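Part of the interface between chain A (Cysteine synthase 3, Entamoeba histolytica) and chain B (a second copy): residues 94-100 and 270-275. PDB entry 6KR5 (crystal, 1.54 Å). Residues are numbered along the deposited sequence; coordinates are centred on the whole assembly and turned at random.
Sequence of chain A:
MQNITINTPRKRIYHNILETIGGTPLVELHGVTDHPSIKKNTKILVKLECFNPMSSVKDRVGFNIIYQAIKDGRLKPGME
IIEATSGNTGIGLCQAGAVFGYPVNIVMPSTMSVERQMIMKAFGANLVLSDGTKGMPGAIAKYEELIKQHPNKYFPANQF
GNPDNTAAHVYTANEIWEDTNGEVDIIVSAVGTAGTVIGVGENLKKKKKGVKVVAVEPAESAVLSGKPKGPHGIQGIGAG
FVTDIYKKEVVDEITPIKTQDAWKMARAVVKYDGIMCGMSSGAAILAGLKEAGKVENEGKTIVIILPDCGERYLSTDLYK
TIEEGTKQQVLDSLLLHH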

# COMPACT_ATOMS: atom_id res chain seq x y z
N CYS A 94 9.64 -9.48 8.76
CA CYS A 94 10.80 -9.08 7.98
C CYS A 94 10.99 -7.57 8.01
O CYS A 94 12.12 -7.07 8.11
CB CYS A 94 10.67 -9.57 6.54
SG CYS A 94 10.86 -11.37 6.39
N GLN A 95 9.89 -6.82 7.93
CA GLN A 95 9.99 -5.37 7.98
C GLN A 95 10.57 -4.91 9.32
O GLN A 95 11.51 -4.11 9.36
CB GLN A 95 8.62 -4.75 7.74
CG GLN A 95 8.56 -3.25 8.00
CD GLN A 95 7.19 -2.67 7.72
OE1 GLN A 95 7.01 -1.96 6.74
NE2 GLN A 95 6.22 -2.99 8.57
N ALA A 96 10.04 -5.44 10.43
CA ALA A 96 10.53 -5.04 11.74
C ALA A 96 11.96 -5.53 11.96
O ALA A 96 12.79 -4.80 12.52
CB ALA A 96 9.60 -5.56 12.84
N GLY A 97 12.28 -6.74 11.51
CA GLY A 97 13.62 -7.25 11.69
C GLY A 97 14.66 -6.40 10.98
O GLY A 97 15.71 -6.09 11.55
N ALA A 98 14.35 -5.98 9.75
CA ALA A 98 15.29 -5.18 8.97
C ALA A 98 15.63 -3.88 9.68
O ALA A 98 16.79 -3.44 9.66
CB ALA A 98 14.71 -4.89 7.58
N VAL A 99 14.65 -3.24 10.32
CA VAL A 99 14.88 -1.94 10.95
C VAL A 99 15.51 -2.10 12.33
O VAL A 99 16.44 -1.36 12.68
CB VAL A 99 13.56 -1.15 11.04
CG1 VAL A 99 13.79 0.17 11.76
CG2 VAL A 99 13.00 -0.91 9.65
N PHE A 100 15.01 -3.04 13.14
CA PHE A 100 15.64 -3.33 14.43
C PHE A 100 17.02 -3.95 14.27
O PHE A 100 17.79 -3.97 15.24
CB PHE A 100 14.77 -4.27 15.25
CG PHE A 100 13.59 -3.62 15.91
CD1 PHE A 100 13.76 -2.62 16.85
CD2 PHE A 100 12.30 -4.04 15.62
CE1 PHE A 100 12.67 -2.04 17.47
CE2 PHE A 100 11.21 -3.47 16.24
CZ PHE A 100 11.39 -2.47 17.17
N VAL B 270 15.31 -1.10 0.62
CA VAL B 270 14.45 -2.03 1.35
C VAL B 270 15.27 -2.89 2.31
O VAL B 270 14.84 -3.16 3.43
CB VAL B 270 13.57 -2.85 0.38
CG1 VAL B 270 14.40 -3.69 -0.54
CG2 VAL B 270 12.56 -3.72 1.15
N LYS B 271 16.50 -3.26 1.93
CA LYS B 271 17.29 -4.13 2.81
C LYS B 271 17.79 -3.38 4.04
O LYS B 271 17.82 -3.94 5.15
CB LYS B 271 18.47 -4.73 2.06
CG LYS B 271 19.19 -5.82 2.86
CD LYS B 271 20.28 -6.50 2.02
CE LYS B 271 21.05 -7.50 2.86
NZ LYS B 271 22.16 -8.14 2.10
N TYR B 272 18.21 -2.12 3.88
CA TYR B 272 18.89 -1.41 4.96
C TYR B 272 18.05 -0.34 5.64
O TYR B 272 18.40 0.08 6.75
CB TYR B 272 20.21 -0.81 4.44
CG TYR B 272 21.11 -1.93 3.96
CD1 TYR B 272 21.51 -2.93 4.83
CD2 TYR B 272 21.50 -2.03 2.63
CE1 TYR B 272 22.31 -3.97 4.41
CE2 TYR B 272 22.31 -3.08 2.20
CZ TYR B 272 22.70 -4.05 3.10
OH TYR B 272 23.51 -5.11 2.70
N ASP B 273 16.95 0.12 5.02
CA ASP B 273 15.99 0.98 5.70
C ASP B 273 14.62 0.36 5.84
O ASP B 273 13.76 0.94 6.51
CB ASP B 273 15.88 2.34 4.99
CG ASP B 273 17.08 3.21 5.28
OD1 ASP B 273 17.06 3.94 6.30
OD2 ASP B 273 18.03 3.14 4.49
N GLY B 274 14.39 -0.82 5.27
CA GLY B 274 13.10 -1.45 5.42
C GLY B 274 11.95 -0.76 4.71
O GLY B 274 10.80 -0.96 5.09
N ILE B 275 12.24 0.03 3.69
CA ILE B 275 11.23 0.74 2.91
C ILE B 275 11.23 0.13 1.51
O ILE B 275 12.24 0.19 0.81
CB ILE B 275 11.52 2.24 2.85
CG1 ILE B 275 11.41 2.86 4.25
CG2 ILE B 275 10.60 2.92 1.87
CD1 ILE B 275 12.03 4.23 4.34
O HOH W 1 8.16 -1.03 4.60
O HOH W 2 18.98 -4.05 7.67

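The last turns of a chain A helix, residues 94-100, rest against the place where a chain B helix gives way to a loop. The contact is small, with 180 Å² buried on the two sides together, and it centres on Gly B274, Ala A98 and Val A99, which cover the most surface. The backbones come nearest at the first two of these, where Ala A98 CA lies 5.6 Å from Gly B274 CA.

Gly B274 is the first residue to leave helical geometry, and its phi of 69° is a value that by itself favours glycine. Its N still reaches back to Val B270 O at 3.0 Å in a weak hydrogen bond, so the turn stays tied to the helix as the chain changes direction. The absence of a side chain also matters here. A CB built on Gly B274 would point toward chain A and fall 2.8 Å from Val A99 CG2, a clash; the bare CA instead lets the helix of chain A settle close.

Ala A98 packs beside Gly B274. Its CA-to-CB bond points toward chain B, and the methyl lies over main chain rather than side chains: Ala A98 CB is 4.1 Å from Lys B271 O and 4.4 Å from Gly B274 CA. These are van der Waals contacts. Ala A98 N bonds to Cys A94 O at 3.0 Å, holding the residue within a regular helical turn.

Val A99 joins from the side. With chi1 in the t rotamer, its CG2 lies 3.7 Å from Asp B273 O and 4.3 Å from Gly B274 CA, so one methyl, CG2, packs against the backbone of the turn, while CG1 stays out of contact. On chain B the side chains contribute little: the CA-to-CB bonds of Lys B271, Tyr B272 and Asp B273 all point away, and Lys B271 and Asp B273 meet chain A through their carbonyl oxygens. The carboxylate of Asp B273 is hydrogen-bonded elsewhere in the structure.

No direct hydrogen bond joins the two stretches; water supplies the polar links. The CA-to-CB bond of Gln A95 points sideways to chain B, but chi1 and chi2, both t, bring the amide end nearer. Gln A95 OE1 and Gly B274 O are 4.3 Å apart, and since both are acceptors they cannot bond to each other. Water 1 resolves this by donating to both, at 2.6 Å to Gln A95 OE1 and 2.7 Å to Gly B274 O. Water 2 lies between two more carbonyls, 3.0 Å from Ala A98 O and 2.8 Å from Lys B271 O. The interface thus combines packing of methyl groups on the backbone around a glycine with water-mediated contacts between acceptors.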